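Long-range contacts in carbonic anhydrase (PDB 1DDZ), which probably catalyses the zinc-dependent interconversion of hydrogencarbonate and carbon dioxide, as a beta-class carbonic anhydrase with two homologous halves in one chain: residues A116-K121 with S397-I402; A391-D396 with N404-I409; E44-E49 with N336-L341. One frame throughout, in Å; residues are numbered along the deposited sequence.

Contact 1: residues A116-K121 with S397-I402; sequences AVQYLK and SRLGLI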
loop_
_atom_site.group_PDB
_atom_site.type_symbol
_atom_site.label_atom_id
_atom_site.label_comp_id
_atom_site.label_asym_id
_atom_site.label_seq_id
_atom_site.Cartn_x
_atom_site.Cartn_y
_atom_site.Cartn_z
ATOM N N ALA A 116 11.487 4.119 -13.461
ATOM C CA ALA A 116 11.899 5.326 -14.174
ATOM C C ALA A 116 13.348 5.717 -13.863
ATOM O O ALA A 116 14.126 6.030 -14.767
ATOM C CB ALA A 116 10.959 6.500 -13.827
ATOM N N VAL A 117 13.721 5.676 -12.588
ATOM C CA VAL A 117 15.072 6.056 -12.170
ATOM C C VAL A 117 16.174 5.016 -12.418
ATOM O O VAL A 117 17.230 5.351 -12.947
ATOM C CB VAL A 117 15.075 6.503 -10.677
ATOM C CG1 VAL A 117 16.500 6.828 -10.208
ATOM C CG2 VAL A 117 14.145 7.729 -10.495
ATOM N N GLN A 118 15.947 3.773 -12.017
ATOM C CA GLN A 118 16.950 2.730 -12.202
ATOM C C GLN A 118 16.890 2.043 -13.560
ATOM O O GLN A 118 17.921 1.777 -14.153
ATOM C CB GLN A 118 16.872 1.665 -11.100
ATOM C CG GLN A 118 17.697 1.931 -9.834
ATOM C CD GLN A 118 16.827 2.443 -8.696
ATOM O OE1 GLN A 118 15.832 3.121 -8.938
ATOM N NE2 GLN A 118 17.155 2.075 -7.466
ATOM N N TYR A 119 15.704 1.681 -14.030
ATOM C CA TYR A 119 15.624 1.020 -15.320
ATOM C C TYR A 119 15.800 2.031 -16.460
ATOM O O TYR A 119 16.720 1.923 -17.255
ATOM C CB TYR A 119 14.291 0.278 -15.482
ATOM C CG TYR A 119 14.207 -1.113 -14.853
ATOM C CD1 TYR A 119 13.926 -1.285 -13.496
ATOM C CD2 TYR A 119 14.412 -2.264 -15.624
ATOM C CE1 TYR A 119 13.856 -2.580 -12.916
ATOM C CE2 TYR A 119 14.346 -3.581 -15.049
ATOM C CZ TYR A 119 14.074 -3.724 -13.682
ATOM O OH TYR A 119 14.098 -4.938 -12.988
ATOM N N LEU A 120 14.948 3.049 -16.505
ATOM C CA LEU A 120 14.999 4.039 -17.580
ATOM C C LEU A 120 16.047 5.140 -17.464
ATOM O O LEU A 120 16.346 5.815 -18.443
ATOM C CB LEU A 120 13.613 4.658 -17.788
ATOM C CG LEU A 120 12.512 3.636 -18.085
ATOM C CD1 LEU A 120 11.195 4.320 -18.360
ATOM C CD2 LEU A 120 12.923 2.806 -19.290
ATOM N N LYS A 121 16.624 5.325 -16.285
ATOM C CA LYS A 121 17.611 6.384 -16.116
ATOM C C LYS A 121 17.005 7.730 -16.518
ATOM O O LYS A 121 17.601 8.520 -17.238
ATOM C CB LYS A 121 18.878 6.075 -16.916
ATOM C CG LYS A 121 19.593 4.809 -16.450
ATOM C CD LYS A 121 19.845 4.926 -14.974
ATOM C CE LYS A 121 20.528 3.708 -14.396
ATOM N NZ LYS A 121 20.795 3.950 -12.937
ATOM N N SER A 397 16.679 -8.738 -11.939
ATOM C CA SER A 397 16.895 -7.541 -11.116
ATOM C C SER A 397 16.379 -7.685 -9.679
ATOM O O SER A 397 15.310 -8.233 -9.443
ATOM C CB SER A 397 16.266 -6.323 -11.815
ATOM O OG SER A 397 16.497 -5.125 -11.102
ATOM N N ARG A 398 17.114 -7.166 -8.706
ATOM C CA ARG A 398 16.671 -7.293 -7.307
ATOM C C ARG A 398 16.253 -5.979 -6.617
ATOM O O ARG A 398 16.433 -5.822 -5.413
ATOM C CB ARG A 398 17.748 -8.002 -6.487
ATOM C CG ARG A 398 18.097 -9.376 -7.001
ATOM C CD ARG A 398 16.974 -10.350 -6.756
ATOM N NE ARG A 398 17.247 -11.653 -7.352
ATOM C CZ ARG A 398 18.245 -12.448 -6.982
ATOM N NH1 ARG A 398 19.066 -12.078 -6.003
ATOM N NH2 ARG A 398 18.432 -13.612 -7.601
ATOM N N LEU A 399 15.735 -5.032 -7.391
ATOM C CA LEU A 399 15.296 -3.751 -6.864
ATOM C C LEU A 399 14.073 -3.915 -5.959
ATOM O O LEU A 399 12.992 -4.335 -6.403
ATOM C CB LEU A 399 15.017 -2.770 -8.007
ATOM C CG LEU A 399 16.220 -2.580 -8.938
ATOM C CD1 LEU A 399 15.919 -1.634 -10.104
ATOM C CD2 LEU A 399 17.401 -2.106 -8.118
ATOM N N GLY A 400 14.257 -3.516 -4.702
ATOM C CA GLY A 400 13.245 -3.635 -3.668
ATOM C C GLY A 400 11.824 -3.222 -3.955
ATOM O O GLY A 400 10.891 -3.853 -3.463
ATOM N N LEU A 401 11.623 -2.178 -4.743
ATOM C CA LEU A 401 10.259 -1.762 -4.998
ATOM C C LEU A 401 9.698 -2.243 -6.326
ATOM O O LEU A 401 8.641 -2.869 -6.362
ATOM C CB LEU A 401 10.131 -0.241 -4.816
ATOM C CG LEU A 401 10.657 0.038 -3.399
ATOM C CD1 LEU A 401 11.666 1.139 -3.386
ATOM C CD2 LEU A 401 9.558 0.276 -2.418
ATOM N N ILE A 402 10.429 -2.013 -7.410
ATOM C CA ILE A 402 9.946 -2.410 -8.711
ATOM C C ILE A 402 9.915 -3.922 -8.894
ATOM O O ILE A 402 8.908 -4.462 -9.349
ATOM C CB ILE A 402 10.733 -1.720 -9.849
ATOM C CG1 ILE A 402 10.160 -2.123 -11.201
ATOM C CG2 ILE A 402 12.219 -2.052 -9.784
ATOM C CD1 ILE A 402 8.774 -1.686 -11.425
#
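Gln118 and Tyr119, on the last turn of helix 107-119, meet Ser397, Leu399 and Ile402 across the interface between the two carbonic anhydrase halves of the chain. Each half is an alpha-beta-alpha unit with its own zinc site, and here the end of a helix from the first lies against the loop between helices 388-392 and 402-405 of the second. The same loop borders the second subunit, where Arg398 NH1 forms salt bridges with Asp453 OD1 and Asp456 OD1 of that subunit.

Gln118 comes first and contributes its aliphatic root: CB rests 3.6 Å from Leu399 CD1, with CG a little farther from the same methyl. Leu399 reaches this position because its CG stands anti to the carbonyl carbon (chi1 -56°) and CD1 then continues outward in an extended chain.

Tyr119 follows and makes the larger contact. Its CG is anti to the carbonyl carbon as well (chi1 -83°), and the ring runs past Leu399, the two side chains pointing in opposite directions. Tyr119 CE1 touches Leu399 CD1 at 3.6 Å, an oblique approach, while Ile402 CG2 comes up to the ring edge near its plane, 3.6 Å from CE1. One ring carbon is thus shared by two branched side chains. The ring also stacks with Tyr115 on its own helix.

At the polar end, Tyr119 OH and Ser397 OG lie 3.1 Å apart without a hydrogen bond between them. Asp403 joins them instead: its OD2 is bonded to the serine hydroxyl and to Leu399 N, and its OD1 to the phenol oxygen, Tyr119 OH.

Contact 2: residues A391-D396 with N404-I409; sequences AAALGD and NWLRHI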
loop_
_atom_site.group_PDB
_atom_site.type_symbol
_atom_site.label_atom_id
_atom_site.label_comp_id
_atom_site.label_asym_id
_atom_site.label_seq_id
_atom_site.Cartn_x
_atom_site.Cartn_y
_atom_site.Cartn_z
ATOM N N ALA A 391 8.561 -7.278 -19.657
ATOM C CA ALA A 391 9.861 -7.837 -20.031
ATOM C C ALA A 391 10.736 -7.833 -18.799
ATOM O O ALA A 391 11.435 -8.802 -18.520
ATOM C CB ALA A 391 10.504 -6.994 -21.099
ATOM N N ALA A 392 10.663 -6.746 -18.033
ATOM C CA ALA A 392 11.458 -6.622 -16.823
ATOM C C ALA A 392 11.097 -7.703 -15.809
ATOM O O ALA A 392 11.962 -8.210 -15.112
ATOM C CB ALA A 392 11.279 -5.214 -16.213
ATOM N N ALA A 393 9.821 -8.084 -15.769
ATOM C CA ALA A 393 9.338 -9.093 -14.828
ATOM C C ALA A 393 10.003 -10.454 -14.995
ATOM O O ALA A 393 9.959 -11.287 -14.095
ATOM C CB ALA A 393 7.843 -9.236 -14.953
ATOM N N LEU A 394 10.566 -10.708 -16.173
ATOM C CA LEU A 394 11.216 -11.994 -16.433
ATOM C C LEU A 394 12.726 -11.954 -16.161
ATOM O O LEU A 394 13.385 -12.974 -16.226
ATOM C CB LEU A 394 10.949 -12.422 -17.876
ATOM C CG LEU A 394 9.506 -12.220 -18.356
ATOM C CD1 LEU A 394 9.369 -12.440 -19.854
ATOM C CD2 LEU A 394 8.577 -13.134 -17.597
ATOM N N GLY A 395 13.254 -10.775 -15.833
ATOM C CA GLY A 395 14.677 -10.620 -15.582
ATOM C C GLY A 395 15.158 -11.014 -14.199
ATOM O O GLY A 395 14.410 -11.534 -13.394
ATOM N N ASP A 396 16.414 -10.705 -13.906
ATOM C CA ASP A 396 17.011 -11.072 -12.627
ATOM C C ASP A 396 17.276 -9.889 -11.667
ATOM O O ASP A 396 17.995 -10.034 -10.671
ATOM C CB ASP A 396 18.324 -11.835 -12.889
ATOM C CG ASP A 396 18.160 -12.991 -13.899
ATOM O OD1 ASP A 396 17.082 -13.625 -13.940
ATOM O OD2 ASP A 396 19.120 -13.283 -14.653
ATOM N N ASN A 404 9.554 -6.375 -6.626
ATOM C CA ASN A 404 8.559 -7.094 -5.816
ATOM C C ASN A 404 7.172 -6.838 -6.415
ATOM O O ASN A 404 6.317 -7.724 -6.490
ATOM C CB ASN A 404 8.670 -6.721 -4.345
ATOM C CG ASN A 404 9.890 -7.334 -3.718
ATOM O OD1 ASN A 404 10.147 -8.523 -3.898
ATOM N ND2 ASN A 404 10.717 -6.511 -3.068
ATOM N N TRP A 405 6.971 -5.625 -6.907
ATOM C CA TRP A 405 5.740 -5.277 -7.619
ATOM C C TRP A 405 5.568 -6.242 -8.860
ATOM O O TRP A 405 4.505 -6.833 -9.059
ATOM C CB TRP A 405 5.852 -3.816 -8.077
ATOM C CG TRP A 405 4.817 -3.333 -9.058
ATOM C CD1 TRP A 405 4.944 -3.277 -10.414
ATOM C CD2 TRP A 405 3.525 -2.778 -8.754
ATOM N NE1 TRP A 405 3.812 -2.726 -10.974
ATOM C CE2 TRP A 405 2.930 -2.408 -9.979
ATOM C CE3 TRP A 405 2.819 -2.552 -7.572
ATOM C CZ2 TRP A 405 1.669 -1.822 -10.050
ATOM C CZ3 TRP A 405 1.564 -1.967 -7.649
ATOM C CH2 TRP A 405 1.004 -1.610 -8.875
ATOM N N LEU A 406 6.635 -6.418 -9.646
ATOM C CA LEU A 406 6.614 -7.265 -10.843
ATOM C C LEU A 406 6.398 -8.758 -10.610
ATOM O O LEU A 406 6.009 -9.485 -11.541
ATOM C CB LEU A 406 7.877 -7.036 -11.698
ATOM C CG LEU A 406 8.017 -5.634 -12.313
ATOM C CD1 LEU A 406 9.366 -5.435 -12.979
ATOM C CD2 LEU A 406 6.926 -5.406 -13.298
ATOM N N ARG A 407 6.572 -9.211 -9.368
ATOM C CA ARG A 407 6.364 -10.622 -9.035
ATOM C C ARG A 407 4.956 -11.084 -9.397
ATOM O O ARG A 407 4.708 -12.271 -9.602
ATOM C CB ARG A 407 6.666 -10.901 -7.569
ATOM C CG ARG A 407 8.127 -11.101 -7.279
ATOM C CD ARG A 407 8.636 -12.177 -8.181
ATOM N NE ARG A 407 9.943 -12.681 -7.809
ATOM C CZ ARG A 407 11.009 -12.680 -8.610
ATOM N NH1 ARG A 407 10.933 -12.178 -9.841
ATOM N NH2 ARG A 407 12.142 -13.246 -8.188
ATOM N N HIS A 408 4.039 -10.134 -9.519
ATOM C CA HIS A 408 2.682 -10.447 -9.893
ATOM C C HIS A 408 2.606 -10.956 -11.341
ATOM O O HIS A 408 1.767 -11.815 -11.665
ATOM C CB HIS A 408 1.794 -9.224 -9.699
ATOM C CG HIS A 408 1.379 -9.014 -8.277
ATOM N ND1 HIS A 408 1.919 -8.026 -7.482
ATOM C CD2 HIS A 408 0.528 -9.708 -7.488
ATOM C CE1 HIS A 408 1.424 -8.132 -6.260
ATOM N NE2 HIS A 408 0.578 -9.147 -6.239
ATOM N N ILE A 409 3.487 -10.435 -12.198
ATOM C CA ILE A 409 3.530 -10.867 -13.596
ATOM C C ILE A 409 4.137 -12.264 -13.645
ATOM O O ILE A 409 3.778 -13.071 -14.489
ATOM C CB ILE A 409 4.314 -9.900 -14.482
ATOM C CG1 ILE A 409 3.446 -8.699 -14.820
ATOM C CG2 ILE A 409 4.725 -10.573 -15.775
ATOM C CD1 ILE A 409 3.994 -7.435 -14.295
HETATM O O HOH W 1 11.674 -12.761 -12.823
#
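Ala393 is clasped between Leu406, at the junction of helices 402-405 and 407-414, and Ile409 on the second of these. The packing joins the helix after zinc ligand Cys387 to the helices that follow it in the second carbonic anhydrase half; the Ile409 side chain is about 7 Å from that of Cys387. Ala393 CB lies 3.5 Å from Ile409 CG2, tighter than usual for two methyl carbons, and 3.6 Å from Ile409 CB. CG2 is anti to the backbone N, which points it at Ala393 CB, while CG1, beside that N (chi1 -79°), stays farther from the alanine.

Leu406 approaches with two different atoms. Its CB meets Ala393 CB at 3.9 Å. With CG beside its own backbone N (chi1 -65°) and an extended chi2, Leu406 CD1 goes on to Ala392 CB, 3.8 Å away. The two alanines stand at the start of the type I beta turn from Ala392 to Gly395.

Arg407 leaves its backbone away from the alanines but curls back, bringing NH1 near the turn. A water molecule lies 2.6 Å from Ala393 O, within bonding range of Gly395 O, and takes a weak bond from Arg407 NH1. The guanidinium's stronger partners are Ala447 O and Asp486 of the second subunit. With no direct hydrogen bond between the segments, the contact holds by apolar carbon packing, and the water adds at most a weak polar bridge.

Contact 3: residues E44-E49 with N336-L341; sequences EAWRQE and NQIINL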
loop_
_atom_site.group_PDB
_atom_site.type_symbol
_atom_site.label_atom_id
_atom_site.label_comp_id
_atom_site.label_asym_id
_atom_site.label_seq_id
_atom_site.Cartn_x
_atom_site.Cartn_y
_atom_site.Cartn_z
ATOM N N GLU A 44 -9.985 2.544 -34.963
ATOM C CA GLU A 44 -9.707 2.366 -36.371
ATOM C C GLU A 44 -9.813 3.695 -37.110
ATOM O O GLU A 44 -8.917 4.065 -37.877
ATOM C CB GLU A 44 -10.655 1.329 -36.960
ATOM C CG GLU A 44 -10.365 0.963 -38.413
ATOM C CD GLU A 44 -8.972 0.386 -38.640
ATOM O OE1 GLU A 44 -8.608 0.196 -39.818
ATOM O OE2 GLU A 44 -8.237 0.120 -37.665
ATOM N N ALA A 45 -10.903 4.421 -36.882
ATOM C CA ALA A 45 -11.088 5.732 -37.503
ATOM C C ALA A 45 -9.839 6.602 -37.249
ATOM O O ALA A 45 -9.322 7.259 -38.153
ATOM C CB ALA A 45 -12.317 6.406 -36.929
ATOM N N TRP A 46 -9.341 6.552 -36.020
ATOM C CA TRP A 46 -8.161 7.304 -35.618
ATOM C C TRP A 46 -6.940 6.881 -36.427
ATOM O O TRP A 46 -6.234 7.732 -36.971
ATOM C CB TRP A 46 -7.902 7.103 -34.124
ATOM C CG TRP A 46 -6.562 7.578 -33.673
ATOM C CD1 TRP A 46 -6.153 8.866 -33.564
ATOM C CD2 TRP A 46 -5.457 6.764 -33.254
ATOM N NE1 TRP A 46 -4.859 8.914 -33.098
ATOM C CE2 TRP A 46 -4.407 7.636 -32.896
ATOM C CE3 TRP A 46 -5.248 5.380 -33.143
ATOM C CZ2 TRP A 46 -3.171 7.174 -32.432
ATOM C CZ3 TRP A 46 -4.020 4.925 -32.685
ATOM C CH2 TRP A 46 -3.000 5.816 -32.337
ATOM N N ARG A 47 -6.679 5.573 -36.493
ATOM C CA ARG A 47 -5.540 5.048 -37.246
ATOM C C ARG A 47 -5.598 5.525 -38.685
ATOM O O ARG A 47 -4.590 5.950 -39.244
ATOM C CB ARG A 47 -5.540 3.524 -37.260
ATOM C CG ARG A 47 -5.487 2.870 -35.915
ATOM C CD ARG A 47 -5.573 1.377 -36.081
ATOM N NE ARG A 47 -4.405 0.887 -36.800
ATOM C CZ ARG A 47 -4.409 0.402 -38.039
ATOM N NH1 ARG A 47 -5.536 0.326 -38.733
ATOM N NH2 ARG A 47 -3.269 0.006 -38.589
ATOM N N GLN A 48 -6.785 5.452 -39.279
ATOM C CA GLN A 48 -6.966 5.874 -40.654
ATOM C C GLN A 48 -6.648 7.338 -40.819
ATOM O O GLN A 48 -5.836 7.700 -41.650
ATOM C CB GLN A 48 -8.380 5.571 -41.142
ATOM C CG GLN A 48 -8.576 4.105 -41.493
ATOM C CD GLN A 48 -7.357 3.497 -42.181
ATOM O OE1 GLN A 48 -6.772 2.525 -41.695
ATOM N NE2 GLN A 48 -6.950 4.083 -43.290
ATOM N N GLU A 49 -7.254 8.180 -39.992
ATOM C CA GLU A 49 -7.005 9.607 -40.061
ATOM C C GLU A 49 -5.521 9.916 -39.869
ATOM O O GLU A 49 -4.966 10.762 -40.564
ATOM C CB GLU A 49 -7.855 10.353 -39.031
ATOM C CG GLU A 49 -7.796 11.880 -39.153
ATOM C CD GLU A 49 -7.985 12.375 -40.593
ATOM O OE1 GLU A 49 -6.988 12.837 -41.199
ATOM O OE2 GLU A 49 -9.124 12.294 -41.120
ATOM N N ASN A 336 -7.146 8.776 -24.547
ATOM C CA ASN A 336 -8.176 9.470 -25.305
ATOM C C ASN A 336 -7.870 9.413 -26.799
ATOM O O ASN A 336 -8.776 9.229 -27.600
ATOM C CB ASN A 336 -8.312 10.928 -24.839
ATOM C CG ASN A 336 -7.175 11.808 -25.321
ATOM O OD1 ASN A 336 -6.096 11.785 -24.767
ATOM N ND2 ASN A 336 -7.408 12.557 -26.385
ATOM N N GLN A 337 -6.590 9.494 -27.161
ATOM C CA GLN A 337 -6.184 9.467 -28.562
ATOM C C GLN A 337 -6.431 8.133 -29.252
ATOM O O GLN A 337 -7.068 8.069 -30.300
ATOM C CB GLN A 337 -4.699 9.820 -28.694
ATOM C CG GLN A 337 -4.410 11.298 -28.850
ATOM C CD GLN A 337 -2.925 11.613 -28.780
ATOM O OE1 GLN A 337 -2.495 12.405 -27.951
ATOM N NE2 GLN A 337 -2.132 10.969 -29.630
ATOM N N ILE A 338 -5.967 7.061 -28.621
ATOM C CA ILE A 338 -6.094 5.740 -29.201
ATOM C C ILE A 338 -7.534 5.340 -29.497
ATOM O O ILE A 338 -7.784 4.630 -30.465
ATOM C CB ILE A 338 -5.297 4.684 -28.391
ATOM C CG1 ILE A 338 -5.040 3.457 -29.261
ATOM C CG2 ILE A 338 -6.009 4.335 -27.091
ATOM C CD1 ILE A 338 -3.749 2.754 -28.959
ATOM N N ILE A 339 -8.483 5.856 -28.722
ATOM C CA ILE A 339 -9.881 5.550 -28.962
ATOM C C ILE A 339 -10.639 6.720 -29.549
ATOM O O ILE A 339 -11.863 6.784 -29.465
ATOM C CB ILE A 339 -10.610 4.989 -27.730
ATOM C CG1 ILE A 339 -10.503 5.947 -26.538
ATOM C CG2 ILE A 339 -10.083 3.597 -27.424
ATOM C CD1 ILE A 339 -11.199 5.428 -25.264
ATOM N N ASN A 340 -9.898 7.656 -30.126
ATOM C CA ASN A 340 -10.491 8.796 -30.816
ATOM C C ASN A 340 -11.464 9.665 -30.006
ATOM O O ASN A 340 -12.548 10.008 -30.495
ATOM C CB ASN A 340 -11.212 8.266 -32.058
ATOM C CG ASN A 340 -11.096 9.191 -33.249
ATOM O OD1 ASN A 340 -10.040 9.775 -33.501
ATOM N ND2 ASN A 340 -12.169 9.276 -34.034
ATOM N N LEU A 341 -11.065 10.058 -28.797
ATOM C CA LEU A 341 -11.904 10.883 -27.926
ATOM C C LEU A 341 -11.141 12.105 -27.480
ATOM O O LEU A 341 -9.935 12.064 -27.288
ATOM C CB LEU A 341 -12.325 10.135 -26.656
ATOM C CG LEU A 341 -13.293 8.961 -26.693
ATOM C CD1 LEU A 341 -13.630 8.575 -25.263
ATOM C CD2 LEU A 341 -14.552 9.327 -27.453
#
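Trp46 lays its indole against the end of helix 335-338, with Gln337 O and Ile338 CA over one face and Asn340 beside CB. At the root of the side chain, Asn340 OD1 is 3.5 Å from Trp46 CB; the amide plane is turned 50° from the ring. CG stands anti to the backbone N (chi1 167°), which takes it over the backbone of Gln337, with Gln337 O 3.4 Å from Trp46 CG. The same oxygen lies slightly farther from CD1, CD2, NE1 and CE2. It also accepts Asn340 N at 2.9 Å.

Past the ring fusion, Trp46 CE3 comes 3.8 Å from Ile338 O, which is itself hydrogen-bonded to Asn43 ND2. The rim carbon Trp46 CZ3 meets Ile338 CG1 at 3.9 Å. Over the six-membered ring, Ile338 CA stands only 12° off the normal through the centroid, a CH-pi contact. Phe58 adds an edge-to-face ring contact.

The helix end that the indole covers closes in a Schellman motif. Asn340, with positive phi, is its C-prime residue, and Leu341 N closes on Asn336 O at 2.7 Å. This helix belongs to the beta-alpha-beta crossover between parallel strands 323-328 and 346-351 of the second half, covered here by a helix preceding the first half's sheet, an exchange consistent with the interlocked N-terminal helices of beta-class carbonic anhydrases.

Overall arrangement
Contacts 1 and 2 are neighbours, their centres 11 Å apart, and they touch directly: Tyr119 CE2 lies 3.7 Å from Ala392 CB, so the tyrosine meets both ends of the loop leading from helix 388-392 to helix 402-405. Both also border the second subunit. Contact 3 stands apart, its centre 33 Å from contact 1 and 31 Å from contact 2, and touches no other chain. All three come near the zinc site of Cys328, Asp330, His384 and Cys387: the side chains of Leu406, Ile402 and Ile338 lie about 9, 10 and 12 Å from a zinc ion. Contacts 1 and 3 each bring a helix of the N-terminal part to the second half.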